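Local coordinates for uncharacterized protein (Bacteroides uniformis, PDB 4JPQ) that is of unknown function but, as a member of carbohydrate-binding family 9, probably binds carbohydrate, at residues G4-V12 with A212-E220; F53-I62 with S173-F183. All blocks are in the same frame, centred on the assembly; numbering follows the deposited sequence.

From the N terminus, strand 6-11 pairs on one edge with strand 50-57 and on the other with strand 215-219 at the far end of the chain; the second pairing is contact 1, closing a loop that takes in most of the protein. Contact 2 is nested inside that loop and closes a shorter one, with 110 residues between its segments, joining the hairpin of strands 50-57 and 61-70 to the turn and strand of residues 173-183. The paired terminal strands also bridge the two sides of contact 2, since 215-219 runs beside 178-186. The contacts touch directly: Leu217 N lies 2.7 Å from Met179 O, a probable hydrogen bond, and the centres of the two contacts are about 7 Å apart.

Contact 1 (G4-V12 with A212-E220); sequences GKSLSVKKV and AFFGTLSFE
One face of the Phe219 ring is covered by Val9, whose CG2 stands 4.2 Å above the ring plane over its centre; on another side the ring meets His57 edge-to-face. Val9 CB lies 4.3 Å from the Phe219 centroid and 29° off the ring normal, an off-centre CH-pi contact. With Val9 CG1 anti to the backbone N (chi1 -176°), CG2 falls beside that N and over the ring centre, while CG1 meets the rim, 3.7 Å from Phe219 CD2. Leu7 and Leu217, bridge partners, leave the same face of the sheet alongside each other, Leu7 CB 3.9 Å from Leu217 CD2. Beneath these side chains the strands run parallel, and the backbone bonds show it: Leu7 and Val9 each bond with both N and O to the opposite strand, as in Ser218 N to Leu7 O (2.8 Å) and Val9 N to Ser218 O (2.9 Å). The ladder ends with Glu220 N donating to Val9 O. Beyond it the side-chain carboxylate of Glu220 takes over, OE1 receiving Lys11 N at 3.1 Å from above the carboxylate plane, 61° out of it. Lys11 NZ turns instead to a salt bridge with Asp175. The directional backbone bonds thus fix the parallel register, the apolar face adds contact without direction, and Glu220 extends the pairing through its side chain where the chain ends.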
ATOM      1  N   GLY A   4       5.398 -12.951  12.181  1.00 90.97           N
ATOM      2  CA  GLY A   4       4.465 -11.999  11.616  1.00 81.12           C
ATOM      3  C   GLY A   4       3.198 -12.701  11.194  1.00 79.58           C
ATOM      4  O   GLY A   4       3.096 -13.930  11.259  1.00 78.99           O
ATOM      5  N   LYS A   5       2.231 -11.898  10.759  1.00 73.41           N
ATOM      6  CA  LYS A   5       0.945 -12.393  10.268  1.00 70.27           C
ATOM      7  C   LYS A   5       1.077 -13.054   8.888  1.00 71.87           C
ATOM      8  O   LYS A   5       2.113 -12.955   8.224  1.00 68.77           O
ATOM      9  CB  LYS A   5      -0.094 -11.264  10.190  1.00 69.11           C
ATOM     10  CG  LYS A   5      -0.562 -10.720  11.533  1.00 70.93           C
ATOM     11  CD  LYS A   5      -1.640  -9.661  11.316  1.00 68.97           C
ATOM     12  CE  LYS A   5      -2.181  -9.092  12.611  1.00 70.64           C
ATOM     13  NZ  LYS A   5      -3.058  -7.920  12.339  1.00 69.10           N
ATOM     14  N   SER A   6       0.002 -13.731   8.480  1.00 74.24           N
ATOM     15  CA  SER A   6      -0.071 -14.409   7.196  1.00 69.99           C
ATOM     16  C   SER A   6      -1.390 -14.099   6.466  1.00 68.55           C
ATOM     17  O   SER A   6      -2.441 -13.896   7.097  1.00 66.48           O
ATOM     18  CB  SER A   6       0.157 -15.903   7.371  1.00 71.41           C
ATOM     19  OG  SER A   6       1.465 -16.094   7.872  1.00 77.33           O
ATOM     20  N   LEU A   7      -1.299 -14.064   5.136  1.00 60.59           N
ATOM     21  CA  LEU A   7      -2.420 -13.811   4.244  1.00 61.54           C
ATOM     22  C   LEU A   7      -2.433 -14.693   3.025  1.00 66.18           C
ATOM     23  O   LEU A   7      -1.377 -14.944   2.440  1.00 68.92           O
ATOM     24  CB  LEU A   7      -2.388 -12.370   3.716  1.00 61.55           C
ATOM     25  CG  LEU A   7      -3.429 -11.391   4.223  1.00 62.42           C
ATOM     26  CD1 LEU A   7      -3.212 -10.064   3.511  1.00 55.71           C
ATOM     27  CD2 LEU A   7      -4.851 -11.912   3.990  1.00 71.80           C
ATOM     28  N   SER A   8      -3.644 -15.093   2.626  1.00 77.39           N
ATOM     29  CA  SER A   8      -3.890 -15.819   1.387  1.00 80.96           C
ATOM     30  C   SER A   8      -4.381 -14.767   0.395  1.00 70.85           C
ATOM     31  O   SER A   8      -5.373 -14.077   0.651  1.00 71.76           O
ATOM     32  CB  SER A   8      -4.945 -16.904   1.568  1.00 82.75           C
ATOM     33  OG  SER A   8      -4.483 -17.869   2.485  1.00 98.85           O
ATOM     34  N   VAL A   9      -3.650 -14.623  -0.707  1.00 64.92           N
ATOM     35  CA  VAL A   9      -3.995 -13.708  -1.774  1.00 61.20           C
ATOM     36  C   VAL A   9      -4.686 -14.588  -2.814  1.00 60.90           C
ATOM     37  O   VAL A   9      -4.015 -15.301  -3.568  1.00 57.60           O
ATOM     38  CB  VAL A   9      -2.745 -13.001  -2.330  1.00 61.50           C
ATOM     39  CG1 VAL A   9      -3.140 -11.967  -3.374  1.00 66.68           C
ATOM     40  CG2 VAL A   9      -1.974 -12.338  -1.200  1.00 62.25           C
ATOM     41  N   LYS A  10      -6.023 -14.554  -2.824  1.00 59.62           N
ATOM     42  CA  LYS A  10      -6.830 -15.362  -3.756  1.00 58.93           C
ATOM     43  C   LYS A  10      -6.642 -14.887  -5.197  1.00 57.27           C
ATOM     44  O   LYS A  10      -6.408 -13.696  -5.427  1.00 57.58           O
ATOM     45  CB  LYS A  10      -8.326 -15.311  -3.392  1.00 62.08           C
ATOM     46  CG  LYS A  10      -8.732 -16.015  -2.096  1.00 71.54           C
ATOM     47  CD  LYS A  10      -8.788 -17.534  -2.264  1.00 97.18           C
ATOM     48  CE  LYS A  10      -9.353 -18.251  -1.045  1.00103.87           C
ATOM     49  NZ  LYS A  10      -8.410 -18.239   0.109  1.00108.48           N
ATOM     50  N   LYS A  11      -6.707 -15.823  -6.152  1.00 64.06           N
ATOM     51  CA  LYS A  11      -6.589 -15.491  -7.577  1.00 62.21           C
ATOM     52  C   LYS A  11      -7.954 -15.137  -8.159  1.00 61.20           C
ATOM     53  O   LYS A  11      -8.945 -15.798  -7.866  1.00 63.45           O
ATOM     54  CB  LYS A  11      -5.989 -16.626  -8.425  1.00 62.81           C
ATOM     55  CG  LYS A  11      -5.634 -16.149  -9.844  1.00 63.21           C
ATOM     56  CD  LYS A  11      -4.959 -17.167 -10.740  1.00 69.02           C
ATOM     57  CE  LYS A  11      -4.544 -16.478 -12.040  1.00 71.40           C
ATOM     58  NZ  LYS A  11      -3.927 -17.376 -13.056  1.00 76.05           N
ATOM     59  N   VAL A  12      -7.955 -14.119  -9.018  1.00 61.06           N
ATOM     60  CA  VAL A  12      -9.120 -13.654  -9.765  1.00 56.09           C
ATOM     61  C   VAL A  12      -8.757 -13.768 -11.256  1.00 58.31           C
ATOM     62  O   VAL A  12      -7.647 -13.415 -11.642  1.00 62.60           O
ATOM     63  CB  VAL A  12      -9.462 -12.218  -9.335  1.00 55.36           C
ATOM     64  CG1 VAL A  12     -10.577 -11.641 -10.180  1.00 57.96           C
ATOM     65  CG2 VAL A  12      -9.842 -12.203  -7.853  1.00 60.11           C
ATOM     66  N   ALA A 212      12.402  -7.356   8.417  1.00 69.98           N
ATOM     67  CA  ALA A 212      12.318  -8.361   9.490  1.00 71.94           C
ATOM     68  C   ALA A 212      10.889  -8.510  10.039  1.00 68.25           C
ATOM     69  O   ALA A 212      10.500  -9.615  10.396  1.00 65.59           O
ATOM     70  CB  ALA A 212      13.277  -8.018  10.624  1.00 75.81           C
ATOM     71  N   PHE A 213      10.130  -7.408  10.081  1.00 66.04           N
ATOM     72  CA  PHE A 213       8.755  -7.401  10.609  1.00 65.20           C
ATOM     73  C   PHE A 213       7.633  -7.588   9.593  1.00 62.63           C
ATOM     74  O   PHE A 213       6.452  -7.577   9.981  1.00 59.27           O
ATOM     75  CB  PHE A 213       8.546  -6.168  11.500  1.00 66.51           C
ATOM     76  CG  PHE A 213       9.354  -6.237  12.761  1.00 74.90           C
ATOM     77  CD1 PHE A 213       8.906  -7.018  13.833  1.00 72.07           C
ATOM     78  CD2 PHE A 213      10.594  -5.587  12.866  1.00 72.56           C
ATOM     79  CE1 PHE A 213       9.657  -7.120  14.994  1.00 78.41           C
ATOM     80  CE2 PHE A 213      11.349  -5.682  14.028  1.00 73.28           C
ATOM     81  CZ  PHE A 213      10.879  -6.453  15.093  1.00 79.60           C
ATOM     82  N   PHE A 214       7.986  -7.804   8.317  1.00 59.19           N
ATOM     83  CA  PHE A 214       6.981  -8.087   7.293  1.00 58.15           C
ATOM     84  C   PHE A 214       6.271  -9.405   7.569  1.00 57.04           C
ATOM     85  O   PHE A 214       6.862 -10.335   8.116  1.00 70.95           O
ATOM     86  CB  PHE A 214       7.562  -8.271   5.876  1.00 66.21           C
ATOM     87  CG  PHE A 214       8.131  -7.036   5.208  1.00 62.70           C
ATOM     88  CD1 PHE A 214       7.801  -5.732   5.577  1.00 57.89           C
ATOM     89  CD2 PHE A 214       8.933  -7.221   4.071  1.00 68.69           C
ATOM     90  CE1 PHE A 214       8.349  -4.650   4.885  1.00 66.10           C
ATOM     91  CE2 PHE A 214       9.465  -6.143   3.370  1.00 68.62           C
ATOM     92  CZ  PHE A 214       9.173  -4.853   3.777  1.00 71.34           C
ATOM     93  N   GLY A 215       5.010  -9.468   7.142  1.00 60.81           N
ATOM     94  CA  GLY A 215       4.178 -10.662   7.227  1.00 61.54           C
ATOM     95  C   GLY A 215       4.391 -11.453   5.959  1.00 60.45           C
ATOM     96  O   GLY A 215       5.188 -11.048   5.102  1.00 53.28           O
ATOM     97  N   THR A 216       3.666 -12.566   5.851  1.00 63.74           N
ATOM     98  CA  THR A 216       3.764 -13.487   4.720  1.00 66.79           C
ATOM     99  C   THR A 216       2.535 -13.367   3.820  1.00 64.77           C
ATOM    100  O   THR A 216       1.405 -13.253   4.305  1.00 64.97           O
ATOM    101  CB  THR A 216       3.932 -14.932   5.217  1.00 71.37           C
ATOM    102  OG1 THR A 216       5.090 -14.993   6.061  1.00 76.91           O
ATOM    103  CG2 THR A 216       4.100 -15.915   4.046  1.00 72.14           C
ATOM    104  N   LEU A 217       2.777 -13.398   2.510  1.00 65.54           N
ATOM    105  CA  LEU A 217       1.739 -13.272   1.489  1.00 61.45           C
ATOM    106  C   LEU A 217       1.802 -14.484   0.573  1.00 68.09           C
ATOM    107  O   LEU A 217       2.724 -14.596  -0.238  1.00 70.04           O
ATOM    108  CB  LEU A 217       1.953 -11.986   0.694  1.00 55.30           C
ATOM    109  CG  LEU A 217       1.987 -10.688   1.509  1.00 55.93           C
ATOM    110  CD1 LEU A 217       2.285  -9.515   0.584  1.00 65.12           C
ATOM    111  CD2 LEU A 217       0.696 -10.437   2.270  1.00 53.25           C
ATOM    112  N   SER A 218       0.833 -15.391   0.734  1.00 73.64           N
ATOM    113  CA  SER A 218       0.740 -16.629  -0.046  1.00 74.06           C
ATOM    114  C   SER A 218      -0.227 -16.442  -1.226  1.00 67.58           C
ATOM    115  O   SER A 218      -1.448 -16.456  -1.058  1.00 64.34           O
ATOM    116  CB  SER A 218       0.299 -17.793   0.848  1.00 73.22           C
ATOM    117  OG  SER A 218       1.195 -17.928   1.936  1.00 71.87           O
ATOM    118  N   PHE A 219       0.345 -16.264  -2.414  1.00 67.58           N
ATOM    119  CA  PHE A 219      -0.421 -16.124  -3.643  1.00 70.63           C
ATOM    120  C   PHE A 219      -0.900 -17.508  -4.093  1.00 76.79           C
ATOM    121  O   PHE A 219      -0.090 -18.438  -4.213  1.00 80.54           O
ATOM    122  CB  PHE A 219       0.413 -15.446  -4.737  1.00 71.63           C
ATOM    123  CG  PHE A 219       0.763 -14.008  -4.433  1.00 66.11           C
ATOM    124  CD1 PHE A 219       1.862 -13.685  -3.634  1.00 68.43           C
ATOM    125  CD2 PHE A 219       0.002 -12.972  -4.946  1.00 61.84           C
ATOM    126  CE1 PHE A 219       2.186 -12.362  -3.361  1.00 61.15           C
ATOM    127  CE2 PHE A 219       0.319 -11.648  -4.670  1.00 59.99           C
ATOM    128  CZ  PHE A 219       1.412 -11.343  -3.876  1.00 61.95           C
ATOM    129  N   GLU A 220      -2.217 -17.627  -4.307  1.00 73.94           N
ATOM    130  CA  GLU A 220      -2.873 -18.852  -4.780  1.00 79.24           C
ATOM    131  C   GLU A 220      -2.386 -19.171  -6.201  1.00 82.52           C
ATOM    132  O   GLU A 220      -2.091 -18.262  -6.988  1.00 79.23           O
ATOM    133  CB  GLU A 220      -4.408 -18.671  -4.766  1.00 88.26           C
ATOM    134  CG  GLU A 220      -5.248 -19.889  -5.167  1.00107.25           C
ATOM    135  CD  GLU A 220      -6.714 -19.568  -5.474  1.00107.61           C
ATOM    136  OE1 GLU A 220      -7.273 -18.589  -4.935  1.00 93.95           O
ATOM    137  OE2 GLU A 220      -7.322 -20.320  -6.265  1.00107.26           O
ATOM    138  OXT GLU A 220      -2.273 -20.341  -6.586  1.00 80.03           O
TER

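Contact 2 (F53-I62 with S173-F183); sequences FRIAHTGREI and SLDGKTMKGNF. With SO4 (sulfate ion), chain F.
Side chains from two facing strands and the tip of a beta hairpin make up this contact: Phe53 on strand 50-57 meets Phe183 on strand 178-186, and the turn between strands 50-57 and 61-70 meets the loop around Leu174. The phenylalanine rings stack face to face with their planes tilted by 30° and their centroids 4.1 Å apart. The overlap is offset: Phe53 CE2 sits over the centre of the Phe183 ring, whereas Phe183 CG lies over the Phe53 ring toward its rim. Ile55 CD1 reaches the edge of the Phe183 ring, 4.2 Å from CZ, and Trp198 meets both rings edge-to-face. Replacing Phe183 with an alanine would probably leave one face of Phe53 without its stacking partner and open a gap beside Ile55. At the hairpin end, Leu174 N donates to Gly59 O at 2.8 Å, almost straight at 176° and in the carbonyl plane. Leu174 has CG beside its backbone N (chi1 -55°), a setting that carries CD1 in against the hairpin, 3.6 Å from Ile62 CG1. Leu174 CB lies 3.7 Å from His57 ND1. A type II turn from Leu174 to Lys177 follows; beside it is a sulfate, probably from the crystallisation liquor. Ser173 N donates to sulfate O4 at 2.8 Å, and Lys177 NZ makes a weak bond to O1. Inward aromatic and aliphatic side chains from facing strands, with a hairpin closed against a loop, are consistent with the beta-sandwich interior of carbohydrate-binding family 9 domains.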
ATOM      1  N   PHE A  53      -8.202  -3.221   4.503  1.00 43.50           N
ATOM      2  CA  PHE A  53      -7.705  -3.442   3.154  1.00 46.87           C
ATOM      3  C   PHE A  53      -7.993  -4.863   2.670  1.00 50.58           C
ATOM      4  O   PHE A  53      -8.425  -5.698   3.444  1.00 56.68           O
ATOM      5  CB  PHE A  53      -6.199  -3.174   3.100  1.00 47.23           C
ATOM      6  CG  PHE A  53      -5.363  -4.259   3.727  1.00 45.15           C
ATOM      7  CD1 PHE A  53      -5.250  -4.355   5.104  1.00 46.73           C
ATOM      8  CD2 PHE A  53      -4.690  -5.190   2.931  1.00 47.75           C
ATOM      9  CE1 PHE A  53      -4.482  -5.358   5.689  1.00 54.73           C
ATOM     10  CE2 PHE A  53      -3.920  -6.191   3.503  1.00 49.53           C
ATOM     11  CZ  PHE A  53      -3.815  -6.277   4.886  1.00 56.22           C
ATOM     12  N   ARG A  54      -7.754  -5.109   1.384  1.00 45.49           N
ATOM     13  CA  ARG A  54      -7.869  -6.450   0.820  1.00 45.60           C
ATOM     14  C   ARG A  54      -7.021  -6.561  -0.423  1.00 47.09           C
ATOM     15  O   ARG A  54      -6.743  -5.569  -1.091  1.00 45.56           O
ATOM     16  CB  ARG A  54      -9.299  -6.863   0.533  1.00 44.73           C
ATOM     17  CG  ARG A  54     -10.029  -5.963  -0.429  1.00 45.33           C
ATOM     18  CD  ARG A  54     -11.418  -6.485  -0.683  1.00 43.70           C
ATOM     19  NE  ARG A  54     -12.166  -5.569  -1.534  1.00 45.13           N
ATOM     20  CZ  ARG A  54     -13.439  -5.736  -1.905  1.00 56.28           C
ATOM     21  NH1 ARG A  54     -14.145  -6.819  -1.561  1.00 58.90           N
ATOM     22  NH2 ARG A  54     -14.016  -4.821  -2.679  1.00 56.71           N
ATOM     23  N   ILE A  55      -6.634  -7.794  -0.713  1.00 51.26           N
ATOM     24  CA  ILE A  55      -5.691  -8.073  -1.755  1.00 46.48           C
ATOM     25  C   ILE A  55      -6.024  -9.353  -2.532  1.00 45.06           C
ATOM     26  O   ILE A  55      -6.520 -10.328  -1.970  1.00 49.09           O
ATOM     27  CB  ILE A  55      -4.263  -8.102  -1.136  1.00 50.31           C
ATOM     28  CG1 ILE A  55      -3.186  -8.176  -2.238  1.00 48.34           C
ATOM     29  CG2 ILE A  55      -4.118  -9.221  -0.087  1.00 50.92           C
ATOM     30  CD1 ILE A  55      -1.778  -8.058  -1.726  1.00 45.65           C
ATOM     31  N   ALA A  56      -5.718  -9.325  -3.824  1.00 42.89           N
ATOM     32  CA  ALA A  56      -5.906 -10.467  -4.731  1.00 47.25           C
ATOM     33  C   ALA A  56      -4.946 -10.330  -5.902  1.00 43.22           C
ATOM     34  O   ALA A  56      -4.178  -9.361  -5.938  1.00 43.55           O
ATOM     35  CB  ALA A  56      -7.327 -10.501  -5.224  1.00 49.69           C
ATOM     36  N   HIS A  57      -4.968 -11.277  -6.838  1.00 45.90           N
ATOM     37  CA  HIS A  57      -4.094 -11.189  -8.009  1.00 48.28           C
ATOM     38  C   HIS A  57      -4.671 -11.799  -9.262  1.00 47.71           C
ATOM     39  O   HIS A  57      -5.497 -12.702  -9.198  1.00 52.05           O
ATOM     40  CB  HIS A  57      -2.711 -11.802  -7.718  1.00 54.16           C
ATOM     41  CG  HIS A  57      -2.698 -13.300  -7.634  1.00 64.07           C
ATOM     42  ND1 HIS A  57      -2.132 -14.094  -8.610  1.00 68.83           N
ATOM     43  CD2 HIS A  57      -3.167 -14.147  -6.687  1.00 67.93           C
ATOM     44  CE1 HIS A  57      -2.243 -15.362  -8.261  1.00 77.65           C
ATOM     45  NE2 HIS A  57      -2.872 -15.422  -7.101  1.00 76.77           N
ATOM     46  N   THR A  58      -4.191 -11.305 -10.394  1.00 47.09           N
ATOM     47  CA  THR A  58      -4.576 -11.796 -11.705  1.00 49.83           C
ATOM     48  C   THR A  58      -3.573 -12.781 -12.306  1.00 50.93           C
ATOM     49  O   THR A  58      -3.843 -13.349 -13.357  1.00 53.07           O
ATOM     50  CB  THR A  58      -4.741 -10.624 -12.680  1.00 55.95           C
ATOM     51  OG1 THR A  58      -3.480  -9.980 -12.894  1.00 55.05           O
ATOM     52  CG2 THR A  58      -5.742  -9.610 -12.117  1.00 60.45           C
ATOM     53  N   GLY A  59      -2.422 -12.962 -11.663  1.00 53.26           N
ATOM     54  CA  GLY A  59      -1.332 -13.785 -12.194  1.00 64.12           C
ATOM     55  C   GLY A  59      -0.245 -12.835 -12.704  1.00 68.52           C
ATOM     56  O   GLY A  59       0.943 -13.048 -12.441  1.00 66.56           O
ATOM     57  N   ARG A  60      -0.660 -11.797 -13.442  1.00 65.63           N
ATOM     58  CA  ARG A  60       0.218 -10.738 -13.940  1.00 71.87           C
ATOM     59  C   ARG A  60       0.209  -9.496 -13.032  1.00 59.23           C
ATOM     60  O   ARG A  60       1.130  -8.693 -13.124  1.00 59.79           O
ATOM     61  CB  ARG A  60      -0.203 -10.294 -15.355  1.00 92.59           C
ATOM     62  CG  ARG A  60      -0.455 -11.423 -16.367  1.00118.03           C
ATOM     63  CD  ARG A  60      -0.868 -10.901 -17.738  1.00130.28           C
ATOM     64  NE  ARG A  60      -2.001  -9.963 -17.656  1.00147.97           N
ATOM     65  CZ  ARG A  60      -2.533  -9.310 -18.692  1.00149.87           C
ATOM     66  NH1 ARG A  60      -2.088  -9.503 -19.939  1.00163.84           N
ATOM     67  NH2 ARG A  60      -3.546  -8.467 -18.478  1.00143.88           N
ATOM     68  N   GLU A  61      -0.817  -9.310 -12.187  1.00 58.33           N
ATOM     69  CA  GLU A  61      -0.969  -8.076 -11.378  1.00 57.26           C
ATOM     70  C   GLU A  61      -1.492  -8.305  -9.968  1.00 51.52           C
ATOM     71  O   GLU A  61      -2.290  -9.210  -9.758  1.00 46.02           O
ATOM     72  CB  GLU A  61      -1.980  -7.155 -12.078  1.00 54.69           C
ATOM     73  CG  GLU A  61      -1.582  -6.681 -13.471  1.00 62.73           C
ATOM     74  CD  GLU A  61      -2.731  -6.679 -14.435  1.00 76.13           C
ATOM     75  OE1 GLU A  61      -3.257  -7.772 -14.751  1.00 76.89           O
ATOM     76  OE2 GLU A  61      -3.091  -5.577 -14.873  1.00 90.86           O
ATOM     77  N   ILE A  62      -1.059  -7.455  -9.033  1.00 49.65           N
ATOM     78  CA  ILE A  62      -1.538  -7.457  -7.649  1.00 51.36           C
ATOM     79  C   ILE A  62      -2.590  -6.356  -7.571  1.00 58.27           C
ATOM     80  O   ILE A  62      -2.333  -5.233  -8.016  1.00 54.41           O
ATOM     81  CB  ILE A  62      -0.441  -7.111  -6.621  1.00 49.21           C
ATOM     82  CG1 ILE A  62       0.686  -8.136  -6.692  1.00 53.84           C
ATOM     83  CG2 ILE A  62      -1.027  -7.074  -5.205  1.00 49.81           C
ATOM     84  CD1 ILE A  62       1.895  -7.787  -5.847  1.00 60.15           C
ATOM     85  N   SER A 173       5.430 -14.363 -13.149  1.00 78.74           N
ATOM     86  CA  SER A 173       4.038 -14.627 -12.788  1.00 75.45           C
ATOM     87  C   SER A 173       3.863 -14.848 -11.285  1.00 74.10           C
ATOM     88  O   SER A 173       4.643 -15.553 -10.669  1.00 78.38           O
ATOM     89  CB  SER A 173       3.539 -15.865 -13.533  1.00 71.39           C
ATOM     90  OG  SER A 173       2.201 -16.178 -13.167  1.00 72.79           O
ATOM     91  N   LEU A 174       2.780 -14.300 -10.739  1.00 77.45           N
ATOM     92  CA  LEU A 174       2.476 -14.367  -9.304  1.00 76.39           C
ATOM     93  C   LEU A 174       1.921 -15.714  -8.826  1.00 74.89           C
ATOM     94  O   LEU A 174       1.924 -15.971  -7.621  1.00 69.04           O
ATOM     95  CB  LEU A 174       1.466 -13.269  -8.934  1.00 75.22           C
ATOM     96  CG  LEU A 174       1.823 -11.819  -9.295  1.00 77.24           C
ATOM     97  CD1 LEU A 174       0.641 -10.899  -9.053  1.00 72.87           C
ATOM     98  CD2 LEU A 174       3.047 -11.356  -8.519  1.00 87.49           C
ATOM     99  N   ASP A 175       1.446 -16.547  -9.761  1.00 79.15           N
ATOM    100  CA  ASP A 175       0.833 -17.859  -9.463  1.00 80.63           C
ATOM    101  C   ASP A 175       1.675 -18.722  -8.524  1.00 82.33           C
ATOM    102  O   ASP A 175       2.804 -19.106  -8.876  1.00 84.41           O
ATOM    103  CB  ASP A 175       0.556 -18.643 -10.764  1.00 83.31           C
ATOM    104  CG  ASP A 175      -0.590 -18.053 -11.575  1.00 81.26           C
ATOM    105  OD1 ASP A 175      -1.703 -17.976 -11.045  1.00 83.66           O
ATOM    106  OD2 ASP A 175      -0.387 -17.690 -12.750  1.00 84.96           O
ATOM    107  N   GLY A 176       1.150 -18.967  -7.318  1.00 75.36           N
ATOM    108  CA  GLY A 176       1.812 -19.824  -6.339  1.00 74.60           C
ATOM    109  C   GLY A 176       3.050 -19.296  -5.629  1.00 73.80           C
ATOM    110  O   GLY A 176       3.691 -20.070  -4.914  1.00 84.85           O
ATOM    111  N   LYS A 177       3.417 -18.024  -5.821  1.00 69.66           N
ATOM    112  CA  LYS A 177       4.595 -17.451  -5.139  1.00 72.57           C
ATOM    113  C   LYS A 177       4.266 -17.099  -3.707  1.00 67.49           C
ATOM    114  O   LYS A 177       3.091 -16.946  -3.361  1.00 66.36           O
ATOM    115  CB  LYS A 177       5.162 -16.210  -5.847  1.00 74.08           C
ATOM    116  CG  LYS A 177       5.836 -16.530  -7.171  1.00 91.27           C
ATOM    117  CD  LYS A 177       6.904 -15.499  -7.543  1.00 93.44           C
ATOM    118  CE  LYS A 177       7.586 -15.785  -8.861  1.00104.36           C
ATOM    119  NZ  LYS A 177       8.021 -17.194  -9.048  1.00115.73           N
ATOM    120  N   THR A 178       5.310 -17.036  -2.878  1.00 66.15           N
ATOM    121  CA  THR A 178       5.194 -16.617  -1.484  1.00 65.20           C
ATOM    122  C   THR A 178       6.091 -15.382  -1.334  1.00 67.14           C
ATOM    123  O   THR A 178       7.303 -15.485  -1.526  1.00 66.92           O
ATOM    124  CB  THR A 178       5.605 -17.720  -0.490  1.00 64.49           C
ATOM    125  OG1 THR A 178       4.827 -18.905  -0.718  1.00 63.71           O
ATOM    126  CG2 THR A 178       5.375 -17.259   0.942  1.00 66.29           C
HETATM  127  N   MSE A 179       5.483 -14.222  -1.053  1.00 61.66           N
HETATM  128  CA  MSE A 179       6.208 -12.964  -0.846  1.00 61.20           C
HETATM  129  C   MSE A 179       6.040 -12.529   0.578  1.00 63.15           C
HETATM  130  O   MSE A 179       5.190 -13.053   1.304  1.00 65.42           O
HETATM  131  CB  MSE A 179       5.675 -11.851  -1.738  1.00 58.15           C
HETATM  132  CG  MSE A 179       5.782 -12.224  -3.210  1.00 60.69           C
HETATM  133 SE   MSE A 179       5.465 -10.622  -4.327  0.75 50.58          SE
HETATM  134  CE  MSE A 179       5.540 -11.533  -6.064  1.00 55.27           C
ATOM    135  N   LYS A 180       6.872 -11.570   0.984  1.00 64.20           N
ATOM    136  CA  LYS A 180       6.824 -10.985   2.315  1.00 64.02           C
ATOM    137  C   LYS A 180       6.532  -9.481   2.201  1.00 62.12           C
ATOM    138  O   LYS A 180       7.096  -8.799   1.354  1.00 58.77           O
ATOM    139  CB  LYS A 180       8.122 -11.268   3.073  1.00 63.82           C
ATOM    140  CG  LYS A 180       8.414 -12.769   3.179  1.00 75.81           C
ATOM    141  CD  LYS A 180       9.112 -13.156   4.467  1.00 82.85           C
ATOM    142  CE  LYS A 180       8.139 -13.169   5.642  1.00 87.06           C
ATOM    143  NZ  LYS A 180       8.847 -13.335   6.938  1.00 96.53           N
ATOM    144  N   GLY A 181       5.633  -8.979   3.038  1.00 57.27           N
ATOM    145  CA  GLY A 181       5.283  -7.567   3.003  1.00 54.51           C
ATOM    146  C   GLY A 181       4.485  -7.071   4.186  1.00 56.52           C
ATOM    147  O   GLY A 181       4.255  -7.803   5.154  1.00 54.26           O
ATOM    148  N   ASN A 182       4.086  -5.805   4.113  1.00 51.53           N
ATOM    149  CA  ASN A 182       3.264  -5.190   5.156  1.00 54.06           C
ATOM    150  C   ASN A 182       2.454  -4.040   4.554  1.00 48.58           C
ATOM    151  O   ASN A 182       2.755  -3.570   3.433  1.00 41.32           O
ATOM    152  CB  ASN A 182       4.163  -4.716   6.318  1.00 57.01           C
ATOM    153  CG  ASN A 182       3.463  -4.721   7.678  1.00 54.46           C
ATOM    154  OD1 ASN A 182       2.236  -4.710   7.780  1.00 53.98           O
ATOM    155  ND2 ASN A 182       4.267  -4.727   8.741  1.00 60.14           N
ATOM    156  N   PHE A 183       1.430  -3.613   5.295  1.00 42.93           N
ATOM    157  CA  PHE A 183       0.524  -2.547   4.857  1.00 51.14           C
ATOM    158  C   PHE A 183       0.456  -1.491   5.942  1.00 52.76           C
ATOM    159  O   PHE A 183       0.420  -1.838   7.123  1.00 50.92           O
ATOM    160  CB  PHE A 183      -0.864  -3.117   4.561  1.00 53.39           C
ATOM    161  CG  PHE A 183      -0.835  -4.337   3.679  1.00 53.25           C
ATOM    162  CD1 PHE A 183      -0.602  -5.596   4.228  1.00 52.98           C
ATOM    163  CD2 PHE A 183      -1.013  -4.232   2.294  1.00 52.02           C
ATOM    164  CE1 PHE A 183      -0.549  -6.724   3.420  1.00 53.91           C
ATOM    165  CE2 PHE A 183      -0.972  -5.363   1.487  1.00 49.97           C
ATOM    166  CZ  PHE A 183      -0.733  -6.609   2.048  1.00 51.45           C
TER
HETATM  167  S   SO4 F 304       9.208 -15.820 -12.226  1.00158.23           S
HETATM  168  O1  SO4 F 304      10.002 -15.652 -10.984  1.00151.43           O
HETATM  169  O2  SO4 F 304       9.837 -15.043 -13.319  1.00177.96           O
HETATM  170  O3  SO4 F 304       9.159 -17.237 -12.638  1.00100.06           O
HETATM  171  O4  SO4 F 304       7.822 -15.354 -11.998  1.00182.09           O